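Long-range contacts in putative cell filamentation protein (Bartonella quintana, PDB 4LU4), which is a putative VirB-translocated Bep effector with a Fic domain, a fold that in relatives transfers AMP or similar groups to target proteins: residues Y176-S181 and E209-P214; E144-L149 and R161-F166; K185-Y190 and M204-E209; N129-S134 and G171-Y176. All coordinates share one frame; numbering follows the deposited sequence.

Interaction 1 of 4, residues Y176-S181 and E209-P214; sequences YKIDFS and EDITHP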
# COMPACT_ATOMS: atom_id res chain seq x y z
N TYR A 176 -13.84 -9.51 -7.42
CA TYR A 176 -14.44 -8.59 -6.45
C TYR A 176 -13.95 -7.14 -6.59
O TYR A 176 -12.77 -6.90 -6.80
CB TYR A 176 -14.13 -9.01 -5.00
CG TYR A 176 -14.59 -10.41 -4.64
CD1 TYR A 176 -15.96 -10.71 -4.54
CD2 TYR A 176 -13.65 -11.42 -4.38
CE1 TYR A 176 -16.39 -11.98 -4.22
CE2 TYR A 176 -14.08 -12.72 -4.07
CZ TYR A 176 -15.44 -12.96 -4.00
OH TYR A 176 -15.85 -14.19 -3.70
N LYS A 177 -14.87 -6.18 -6.44
CA LYS A 177 -14.49 -4.80 -6.31
C LYS A 177 -14.22 -4.47 -4.85
O LYS A 177 -15.13 -4.64 -4.02
CB LYS A 177 -15.62 -3.90 -6.76
CG LYS A 177 -15.25 -2.41 -6.81
CD LYS A 177 -16.52 -1.63 -7.21
CE LYS A 177 -16.54 -0.19 -6.69
NZ LYS A 177 -17.10 0.68 -7.76
N ILE A 178 -13.02 -4.00 -4.55
CA ILE A 178 -12.66 -3.57 -3.21
C ILE A 178 -12.75 -2.06 -3.23
O ILE A 178 -11.97 -1.40 -3.90
CB ILE A 178 -11.24 -4.02 -2.81
CG1 ILE A 178 -11.06 -5.50 -3.11
CG2 ILE A 178 -10.95 -3.77 -1.32
CD1 ILE A 178 -12.07 -6.42 -2.44
N ASP A 179 -13.71 -1.52 -2.48
CA ASP A 179 -14.00 -0.11 -2.50
C ASP A 179 -13.79 0.62 -1.18
O ASP A 179 -14.68 0.76 -0.35
CB ASP A 179 -15.43 0.04 -2.98
CG ASP A 179 -15.76 1.52 -3.35
OD1 ASP A 179 -14.90 2.38 -3.10
OD2 ASP A 179 -16.90 1.76 -3.79
N PHE A 180 -12.60 1.21 -1.06
CA PHE A 180 -12.19 1.88 0.17
C PHE A 180 -12.88 3.22 0.37
O PHE A 180 -12.92 3.70 1.47
CB PHE A 180 -10.67 2.05 0.21
CG PHE A 180 -9.92 0.75 0.41
CD1 PHE A 180 -9.69 0.27 1.69
CD2 PHE A 180 -9.32 0.06 -0.69
CE1 PHE A 180 -8.98 -0.90 1.90
CE2 PHE A 180 -8.61 -1.15 -0.49
CZ PHE A 180 -8.49 -1.63 0.82
N SER A 181 -13.50 3.77 -0.69
CA SER A 181 -14.26 5.00 -0.57
C SER A 181 -15.50 4.83 0.30
O SER A 181 -16.04 5.81 0.73
CB SER A 181 -14.68 5.53 -1.96
OG SER A 181 -15.70 4.74 -2.56
N GLU A 209 -15.73 -6.85 4.88
CA GLU A 209 -17.05 -7.31 4.46
C GLU A 209 -17.87 -6.17 3.90
O GLU A 209 -18.71 -6.34 3.00
CB GLU A 209 -17.81 -7.92 5.63
CG GLU A 209 -17.29 -9.29 6.00
CD GLU A 209 -18.23 -9.96 6.96
OE1 GLU A 209 -19.13 -9.26 7.52
OE2 GLU A 209 -18.07 -11.17 7.16
N ASP A 210 -17.67 -4.99 4.47
CA ASP A 210 -18.34 -3.77 3.97
C ASP A 210 -17.77 -3.25 2.65
O ASP A 210 -18.45 -2.51 1.95
CB ASP A 210 -18.21 -2.67 5.01
CG ASP A 210 -19.13 -2.89 6.20
OD1 ASP A 210 -19.94 -3.83 6.09
OD2 ASP A 210 -18.96 -2.21 7.24
N ILE A 211 -16.48 -3.53 2.36
CA ILE A 211 -15.89 -3.04 1.09
C ILE A 211 -15.65 -4.03 -0.03
O ILE A 211 -15.20 -3.59 -1.09
CB ILE A 211 -14.55 -2.21 1.29
CG1 ILE A 211 -13.40 -3.08 1.73
CG2 ILE A 211 -14.77 -1.11 2.29
CD1 ILE A 211 -12.09 -2.29 1.79
N THR A 212 -15.97 -5.32 0.17
CA THR A 212 -15.82 -6.37 -0.82
C THR A 212 -17.15 -6.71 -1.54
O THR A 212 -18.05 -7.30 -0.94
CB THR A 212 -15.26 -7.65 -0.13
OG1 THR A 212 -14.05 -7.34 0.56
CG2 THR A 212 -15.03 -8.78 -1.11
N HIS A 213 -17.25 -6.38 -2.84
CA HIS A 213 -18.52 -6.48 -3.61
C HIS A 213 -18.33 -7.30 -4.87
O HIS A 213 -17.38 -7.04 -5.62
CB HIS A 213 -19.06 -5.07 -3.93
CG HIS A 213 -19.27 -4.28 -2.69
ND1 HIS A 213 -20.41 -4.40 -1.92
CD2 HIS A 213 -18.43 -3.50 -1.98
CE1 HIS A 213 -20.28 -3.70 -0.82
NE2 HIS A 213 -19.08 -3.15 -0.82
N PRO A 214 -19.17 -8.33 -5.07
CA PRO A 214 -19.05 -9.31 -6.16
C PRO A 214 -19.24 -8.52 -7.43
O PRO A 214 -20.07 -7.60 -7.42
CB PRO A 214 -20.17 -10.35 -5.86
CG PRO A 214 -21.14 -9.63 -4.94
CD PRO A 214 -20.29 -8.66 -4.15

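Interaction 2 of 4, residues E144-L149 and R161-F166; sequences EVFTAL and RTQRMF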
# COMPACT_ATOMS: atom_id res chain seq x y z
N GLU A 144 -6.65 -9.97 6.74
CA GLU A 144 -5.38 -10.42 7.25
C GLU A 144 -4.20 -9.93 6.39
O GLU A 144 -3.16 -9.54 6.94
CB GLU A 144 -5.31 -11.95 7.35
CG GLU A 144 -6.20 -12.44 8.47
CD GLU A 144 -6.24 -13.93 8.59
OE1 GLU A 144 -5.59 -14.68 7.80
OE2 GLU A 144 -6.99 -14.34 9.46
N VAL A 145 -4.36 -10.02 5.07
CA VAL A 145 -3.40 -9.45 4.13
C VAL A 145 -3.19 -7.97 4.41
O VAL A 145 -2.01 -7.49 4.38
CB VAL A 145 -3.84 -9.60 2.65
CG1 VAL A 145 -2.80 -9.01 1.72
CG2 VAL A 145 -4.06 -11.05 2.25
N PHE A 146 -4.28 -7.22 4.60
CA PHE A 146 -4.19 -5.77 4.78
C PHE A 146 -3.38 -5.46 6.07
O PHE A 146 -2.57 -4.57 6.07
CB PHE A 146 -5.59 -5.11 4.80
CG PHE A 146 -5.59 -3.65 4.87
CD1 PHE A 146 -5.49 -3.01 6.10
CD2 PHE A 146 -5.67 -2.88 3.75
CE1 PHE A 146 -5.44 -1.63 6.19
CE2 PHE A 146 -5.67 -1.47 3.82
CZ PHE A 146 -5.58 -0.85 5.03
N THR A 147 -3.61 -6.23 7.11
CA THR A 147 -2.94 -6.09 8.39
C THR A 147 -1.43 -6.40 8.28
O THR A 147 -0.62 -5.65 8.89
CB THR A 147 -3.61 -7.00 9.45
OG1 THR A 147 -4.86 -6.40 9.81
CG2 THR A 147 -2.76 -7.10 10.70
N ALA A 148 -1.08 -7.45 7.50
CA ALA A 148 0.31 -7.79 7.22
C ALA A 148 1.00 -6.60 6.54
O ALA A 148 2.12 -6.27 6.91
CB ALA A 148 0.44 -9.04 6.32
N LEU A 149 0.32 -5.97 5.58
CA LEU A 149 0.91 -4.86 4.84
C LEU A 149 1.08 -3.63 5.75
O LEU A 149 2.04 -2.85 5.52
CB LEU A 149 0.06 -4.48 3.61
CG LEU A 149 0.11 -5.47 2.45
CD1 LEU A 149 -0.95 -5.15 1.41
CD2 LEU A 149 1.54 -5.46 1.82
N ARG A 161 -1.82 4.33 -0.08
CA ARG A 161 -2.37 4.17 -1.43
C ARG A 161 -1.84 2.95 -2.18
O ARG A 161 -2.56 2.33 -2.95
CB ARG A 161 -2.06 5.40 -2.28
CG ARG A 161 -2.93 6.59 -1.99
CD ARG A 161 -2.22 7.88 -2.42
NE ARG A 161 -3.12 9.01 -2.27
CZ ARG A 161 -3.43 9.58 -1.10
NH1 ARG A 161 -2.89 9.13 0.04
NH2 ARG A 161 -4.29 10.60 -1.08
N THR A 162 -0.57 2.62 -1.94
CA THR A 162 0.07 1.43 -2.48
C THR A 162 -0.61 0.17 -1.98
O THR A 162 -0.96 -0.77 -2.75
CB THR A 162 1.57 1.41 -2.17
OG1 THR A 162 2.21 2.56 -2.79
CG2 THR A 162 2.20 0.20 -2.73
N GLN A 163 -0.82 0.14 -0.68
CA GLN A 163 -1.45 -1.00 -0.05
C GLN A 163 -2.92 -1.21 -0.49
O GLN A 163 -3.32 -2.34 -0.72
CB GLN A 163 -1.35 -0.82 1.47
CG GLN A 163 -2.36 -1.52 2.32
CD GLN A 163 -2.32 -1.01 3.75
OE1 GLN A 163 -2.37 0.19 3.99
NE2 GLN A 163 -2.24 -1.92 4.71
N ARG A 164 -3.69 -0.12 -0.56
CA ARG A 164 -5.09 -0.16 -1.04
C ARG A 164 -5.18 -0.68 -2.47
O ARG A 164 -6.01 -1.57 -2.80
CB ARG A 164 -5.78 1.21 -0.95
CG ARG A 164 -6.19 1.67 0.48
CD ARG A 164 -6.73 3.14 0.33
NE ARG A 164 -6.04 3.78 1.33
CZ ARG A 164 -5.34 4.86 1.32
NH1 ARG A 164 -5.37 5.77 0.38
NH2 ARG A 164 -4.74 5.07 2.44
N MET A 165 -4.26 -0.19 -3.30
CA MET A 165 -4.19 -0.65 -4.67
C MET A 165 -3.84 -2.14 -4.76
O MET A 165 -4.50 -2.86 -5.52
CB MET A 165 -3.25 0.21 -5.58
CG MET A 165 -3.30 -0.28 -7.01
SD MET A 165 -4.91 -0.16 -7.83
CE MET A 165 -5.10 1.59 -7.99
N PHE A 166 -2.88 -2.60 -3.99
CA PHE A 166 -2.58 -4.06 -3.90
C PHE A 166 -3.87 -4.85 -3.59
O PHE A 166 -4.19 -5.85 -4.28
CB PHE A 166 -1.47 -4.27 -2.87
CG PHE A 166 -0.95 -5.69 -2.69
CD1 PHE A 166 -1.61 -6.58 -1.88
CD2 PHE A 166 0.26 -6.07 -3.26
CE1 PHE A 166 -1.10 -7.86 -1.62
CE2 PHE A 166 0.79 -7.32 -3.03
CZ PHE A 166 0.10 -8.24 -2.23

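Interaction 3 of 4, residues K185-Y190 and M204-E209; sequences KERMTY and MKDLFE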
# COMPACT_ATOMS: atom_id res chain seq x y z
N LYS A 185 -11.78 7.32 7.11
CA LYS A 185 -10.44 7.35 7.71
C LYS A 185 -10.40 6.91 9.18
O LYS A 185 -9.49 6.15 9.53
CB LYS A 185 -9.83 8.76 7.58
CG LYS A 185 -8.71 9.10 8.55
CD LYS A 185 -7.56 9.87 7.89
CE LYS A 185 -6.89 9.02 6.82
NZ LYS A 185 -5.40 9.17 6.87
N GLU A 186 -11.35 7.39 9.99
CA GLU A 186 -11.41 7.10 11.44
C GLU A 186 -11.64 5.60 11.67
O GLU A 186 -11.15 5.00 12.63
CB GLU A 186 -12.52 7.86 12.17
CG GLU A 186 -12.20 9.17 12.89
CD GLU A 186 -13.46 9.78 13.59
OE1 GLU A 186 -14.60 9.47 13.19
OE2 GLU A 186 -13.33 10.58 14.54
N ARG A 187 -12.48 5.05 10.82
CA ARG A 187 -12.74 3.62 10.86
C ARG A 187 -11.51 2.77 10.50
O ARG A 187 -11.23 1.76 11.16
CB ARG A 187 -13.93 3.23 9.97
CG ARG A 187 -14.57 1.94 10.51
CD ARG A 187 -15.68 1.46 9.61
NE ARG A 187 -15.92 0.03 9.77
CZ ARG A 187 -16.80 -0.64 9.05
NH1 ARG A 187 -17.50 -0.01 8.12
NH2 ARG A 187 -16.97 -1.92 9.24
N MET A 188 -10.86 3.12 9.39
CA MET A 188 -9.65 2.43 8.98
C MET A 188 -8.53 2.50 10.08
O MET A 188 -7.87 1.52 10.38
CB MET A 188 -9.15 3.06 7.66
CG MET A 188 -7.88 2.43 7.20
SD MET A 188 -8.13 0.66 7.07
CE MET A 188 -8.85 0.70 5.45
N THR A 189 -8.37 3.67 10.70
CA THR A 189 -7.44 3.80 11.82
C THR A 189 -7.83 2.91 12.99
O THR A 189 -7.03 2.21 13.50
CB THR A 189 -7.29 5.27 12.28
OG1 THR A 189 -6.79 6.05 11.21
CG2 THR A 189 -6.34 5.37 13.47
N TYR A 190 -9.09 2.90 13.37
CA TYR A 190 -9.55 2.05 14.46
C TYR A 190 -9.27 0.59 14.14
O TYR A 190 -8.76 -0.11 14.99
CB TYR A 190 -11.08 2.26 14.78
CG TYR A 190 -11.73 1.16 15.61
CD1 TYR A 190 -11.42 0.97 16.97
CD2 TYR A 190 -12.69 0.33 15.06
CE1 TYR A 190 -12.03 -0.03 17.70
CE2 TYR A 190 -13.32 -0.64 15.81
CZ TYR A 190 -12.96 -0.83 17.11
OH TYR A 190 -13.56 -1.84 17.82
N MET A 204 -11.26 -5.21 11.36
CA MET A 204 -10.73 -5.21 9.98
C MET A 204 -11.52 -6.21 9.12
O MET A 204 -11.78 -5.92 7.97
CB MET A 204 -9.23 -5.48 9.97
CG MET A 204 -8.49 -5.19 8.65
SD MET A 204 -8.55 -3.47 8.16
CE MET A 204 -7.39 -2.78 9.32
N LYS A 205 -11.87 -7.36 9.70
CA LYS A 205 -12.77 -8.28 9.05
C LYS A 205 -14.13 -7.62 8.66
O LYS A 205 -14.63 -7.77 7.55
CB LYS A 205 -13.01 -9.50 9.93
CG LYS A 205 -13.98 -10.47 9.25
CD LYS A 205 -14.20 -11.73 10.07
CE LYS A 205 -15.18 -11.56 11.26
NZ LYS A 205 -16.17 -10.43 11.13
N ASP A 206 -14.73 -6.92 9.60
CA ASP A 206 -16.03 -6.28 9.35
C ASP A 206 -15.91 -5.18 8.30
O ASP A 206 -16.78 -5.04 7.45
CB ASP A 206 -16.66 -5.74 10.65
CG ASP A 206 -18.11 -5.25 10.44
OD1 ASP A 206 -18.97 -6.10 10.09
OD2 ASP A 206 -18.34 -4.04 10.54
N LEU A 207 -14.81 -4.43 8.34
CA LEU A 207 -14.48 -3.43 7.32
C LEU A 207 -14.37 -4.05 5.94
O LEU A 207 -15.02 -3.58 5.00
CB LEU A 207 -13.20 -2.71 7.64
CG LEU A 207 -12.69 -1.52 6.84
CD1 LEU A 207 -11.75 -0.69 7.75
CD2 LEU A 207 -11.93 -1.88 5.59
N PHE A 208 -13.62 -5.14 5.82
CA PHE A 208 -13.52 -5.81 4.49
C PHE A 208 -14.85 -6.41 3.97
O PHE A 208 -15.08 -6.42 2.74
CB PHE A 208 -12.36 -6.79 4.42
CG PHE A 208 -11.07 -6.10 4.06
CD1 PHE A 208 -10.36 -5.36 4.99
CD2 PHE A 208 -10.65 -6.06 2.73
CE1 PHE A 208 -9.21 -4.68 4.61
CE2 PHE A 208 -9.56 -5.34 2.38
CZ PHE A 208 -8.84 -4.64 3.31
N GLU A 209 -15.73 -6.85 4.88
CA GLU A 209 -17.05 -7.31 4.46
C GLU A 209 -17.87 -6.17 3.90
O GLU A 209 -18.71 -6.34 3.00
CB GLU A 209 -17.81 -7.92 5.63
CG GLU A 209 -17.29 -9.29 6.00
CD GLU A 209 -18.23 -9.96 6.96
OE1 GLU A 209 -19.13 -9.26 7.52
OE2 GLU A 209 -18.07 -11.17 7.16

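Interaction 4 of 4, residues N129-S134 and G171-Y176; sequences NLQGLS and GQAAGY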
# COMPACT_ATOMS: atom_id res chain seq x y z
N ASN A 129 -4.02 -17.19 -4.44
CA ASN A 129 -4.37 -15.81 -4.22
C ASN A 129 -5.81 -15.50 -3.87
O ASN A 129 -6.34 -14.49 -4.33
CB ASN A 129 -3.98 -15.02 -5.44
CG ASN A 129 -2.53 -15.10 -5.69
OD1 ASN A 129 -1.70 -15.15 -4.75
ND2 ASN A 129 -2.19 -15.18 -6.93
N LEU A 130 -6.42 -16.33 -3.05
CA LEU A 130 -7.79 -16.15 -2.64
C LEU A 130 -8.84 -16.29 -3.76
O LEU A 130 -10.00 -15.97 -3.50
CB LEU A 130 -8.00 -14.80 -1.87
CG LEU A 130 -6.90 -14.46 -0.87
CD1 LEU A 130 -7.18 -13.10 -0.27
CD2 LEU A 130 -6.80 -15.56 0.17
N GLN A 131 -8.45 -16.77 -4.94
CA GLN A 131 -9.41 -17.07 -6.06
C GLN A 131 -10.22 -18.30 -5.72
O GLN A 131 -9.71 -19.20 -5.11
CB GLN A 131 -8.67 -17.21 -7.43
CG GLN A 131 -8.20 -15.85 -7.94
CD GLN A 131 -6.94 -15.82 -8.80
OE1 GLN A 131 -6.65 -16.72 -9.59
NE2 GLN A 131 -6.16 -14.73 -8.64
N GLY A 132 -11.52 -18.29 -6.04
CA GLY A 132 -12.43 -19.40 -5.75
C GLY A 132 -13.07 -19.42 -4.37
O GLY A 132 -13.56 -20.43 -3.95
N LEU A 133 -13.03 -18.34 -3.64
CA LEU A 133 -13.57 -18.33 -2.30
C LEU A 133 -14.82 -17.50 -2.32
O LEU A 133 -14.91 -16.62 -3.13
CB LEU A 133 -12.57 -17.64 -1.37
CG LEU A 133 -11.20 -18.26 -1.12
CD1 LEU A 133 -10.42 -17.27 -0.26
CD2 LEU A 133 -11.34 -19.64 -0.52
N SER A 134 -15.76 -17.77 -1.41
CA SER A 134 -16.92 -16.91 -1.14
C SER A 134 -16.54 -15.49 -0.83
O SER A 134 -15.37 -15.16 -0.52
CB SER A 134 -17.79 -17.46 0.02
OG SER A 134 -17.16 -17.33 1.32
N GLY A 171 -8.29 -8.40 -5.13
CA GLY A 171 -9.73 -8.58 -5.26
C GLY A 171 -10.19 -8.79 -6.71
O GLY A 171 -10.96 -9.72 -7.02
N GLN A 172 -9.72 -7.91 -7.59
CA GLN A 172 -10.16 -7.87 -8.94
C GLN A 172 -9.87 -9.18 -9.66
O GLN A 172 -10.71 -9.71 -10.43
CB GLN A 172 -9.49 -6.68 -9.65
CG GLN A 172 -9.65 -6.61 -11.14
CD GLN A 172 -8.89 -5.42 -11.74
OE1 GLN A 172 -7.73 -5.23 -11.48
NE2 GLN A 172 -9.60 -4.58 -12.45
N ALA A 173 -8.69 -9.71 -9.36
CA ALA A 173 -8.29 -11.03 -9.88
C ALA A 173 -9.16 -12.15 -9.37
O ALA A 173 -9.22 -13.22 -10.00
CB ALA A 173 -6.87 -11.30 -9.54
N ALA A 174 -9.86 -11.93 -8.25
CA ALA A 174 -10.78 -12.91 -7.73
C ALA A 174 -12.23 -12.60 -8.06
O ALA A 174 -13.13 -13.35 -7.62
CB ALA A 174 -10.63 -13.04 -6.23
N GLY A 175 -12.48 -11.54 -8.83
CA GLY A 175 -13.85 -11.21 -9.23
C GLY A 175 -14.55 -10.18 -8.34
O GLY A 175 -15.73 -9.95 -8.56
N TYR A 176 -13.84 -9.51 -7.42
CA TYR A 176 -14.44 -8.59 -6.45
C TYR A 176 -13.95 -7.14 -6.59
O TYR A 176 -12.77 -6.90 -6.80
CB TYR A 176 -14.13 -9.01 -5.00
CG TYR A 176 -14.59 -10.41 -4.64
CD1 TYR A 176 -15.96 -10.71 -4.54
CD2 TYR A 176 -13.65 -11.42 -4.38
CE1 TYR A 176 -16.39 -11.98 -4.22
CE2 TYR A 176 -14.08 -12.72 -4.07
CZ TYR A 176 -15.44 -12.96 -4.00
OH TYR A 176 -15.85 -14.19 -3.70
O HOH W 1 -12.88 -15.85 -6.69

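Interaction 1 of 4, residues Y176-S181 and E209-P214
K177 and H213 are joined through both backbone amides: K177 N donates to H213 O over 2.8 Å, and H213 N donates to K177 O over 3.0 Å. This antiparallel hydrogen-bonded pair is flanked by the non-hydrogen-bonded pairs Y176 with P214 and I178 with T212, giving a short two-stranded sheet from 176-178 and 212-214. Beyond it, D179 N reaches I211 O at 2.9 Å in the carbonyl plane, carrying the pairing back to the helix end. The same oxygen is also approached by I178 CA in a CA-H...O contact.

The apolar part centres on I211. CG1 lies between the backbone N and the carbonyl carbon (chi1 70°), and from there I211 CD1 reaches over one face of the F180 ring, 3.7 Å from the centroid and displaced toward the rim. I211 CD1 also lies 3.6 Å from I178 CG2, while I211 CG2 is tight against D179 O at 3.2 Å. Along the strands, T212 CG2 meets Y176 CG obliquely, and the edge of the Y176 ring turns to P214 CA.

Local polar bonds shape the ends. S181 N donates to D179 OD1, an Asx turn, and S181 OG donates to the same oxygen from the same face of the carboxylate. H213 NE2 donates to D210 O from above its carbonyl plane.

I178 and T212 pack on F138 of helix 135-152, where R135 also bonds E209 O and T212 O; F180 leans on R164 and M167 of helix 159-173, and T212 OG1, just past the helix, bonds back to F208 O in helix 202-211.

Interaction 2 of 4, residues E144-L149 and R161-F166
Q163 reaches across to F146 and L149, its CB already directed at helix 144-149. With CG anti to the backbone N (chi1 156°) and the chain extended beyond it, the side chain passes L149 running the opposite way. Q163 CG touches F146 CE2 at 3.6 Å and lies near both CB and CD1 of L149. Q163 CD then sits over the rim of the ring, 3.4 Å from F146 CE2, with the amide and ring planes only 4° apart, a flat amide-on-phenyl stack. R161-R164 end the Fic signature HPFRKGNGRTQR, which spans the turn and the start of the second helix of this antiparallel pair, so Q163, itself within the signature, ties the motif helix to helix 135-152. Q163 OE1 projects past the rim, 3.5 Å from F146 CZ. Q163 NE2 stands over the ring centre, 3.6 Å from L149 CB. A weak, bent bond runs from Q163 NE2 to F146 O at 3.0 Å; the stronger partner is D150 OD1, so the buried amide nitrogen is held by helix 135-152 at two points.

One turn beyond Q163, F166 CD1 meets L149 CD1 obliquely at 3.6 Å, and V145 CG1 crosses to F166 CE1 at 3.9 Å. F166 also packs on L62 of helix 59-70, while L120 of helix 112-126 lies against V145 and L149.

Interaction 3 of 4, residues K185-Y190 and M204-E209
R187 and D206 approach each other at about a right angle, and the arginine spans the gap between the helices. Its CG is anti to the backbone N (chi1 -154°) and the chain stays extended as far as NE, which carries the guanidinium to the far helix. There R187 NH2 forms a salt bridge with D206 OD2 at 2.8 Å, the guanidinium and carboxylate planes being turned 39° apart, so the two groups do not meet as a coplanar bidentate pair. One face of the guanidinium rests on the backbone at L207 CA. The second terminal nitrogen, NH1, is held by D210 OD2 one turn along, so a single arginine ties two acidic residues of helix 202-211.

Beside this charged bridge the contact is apolar. M188 is bent at both chi2 and chi3, and it meets L207 at about a right angle: M188 SD lies 3.9 Å from L207 CD1, while M188 CE lies 4.0 Å from both L207 CD1 and L207 CD2. M204, folded in the same way, crosses M188 obliquely, M204 CE lying 4.2 Å from M188 SD.

The segment axes run at 140° to each other with a closest approach of 10.1 Å, a splayed antiparallel pair. M188 and M204 both press on F146 of helix 135-152, whereas L207 packs against A191 of helix 185-197 and I183 in the loop before it.

Interaction 4 of 4, residues N129-S134 and G171-Y176
Y176 OH donates to L133 O over 2.7 Å, the shortest direct polar bond between loop 129-134 and segment 171-176. The carbonyl oxygen lies in the plane of the ring at its edge, while the hydroxyl is tilted 17° from the carbonyl plane. The bond fixes the loop just ahead of S134. That serine is the N-cap of the next helix, its OG accepting from E137 N.

A water makes the second link, accepting from G132 N at 2.9 Å and donating to A174 O at 2.7 Å. Q131 makes most of the remaining contact: Q131 CG sits 3.5 Å from A173 O, and beyond it the extended chain brings Q131 NE2 to 3.6 Å from A173 CB. A174 CB faces L130 O at 4.1 Å, a buried carbonyl oxygen without a hydrogen-bond partner in the model.

The helix closes in a Schellman motif, in which Y176 N bonds G171 O and G175 N bonds Q172 O. G175 has positive phi, which suits glycine; G171 O also accepts from A174 N, from the opposite face to Y176 N. L130 packs on F138 and N141 of helix 135-152 and on L124 of helix 112-126, while backbone bonds tie G175 to Q215.

Overall arrangement
Interaction 2 is the buried one, near the centre of the chain, mainly apolar apart from one stacked amide. Interactions 1 and 3 are partly buried and share helix 202-211: the first adds backbone pairing of strands, the second a salt bridge beside methionine packing. Interaction 3 is nested within the loop closed by interaction 1, and the two are linked directly by R187 and D210. Interaction 4 is the surface contact, with polar links to backbone and water; it shares Y176 with interaction 1. Interactions 2 and 4 both use helix 159-173 without touching. F146 of interaction 2 touches F180, M188, M204 and F208, joining the core pair 144-149 and 161-166 to the outer elements.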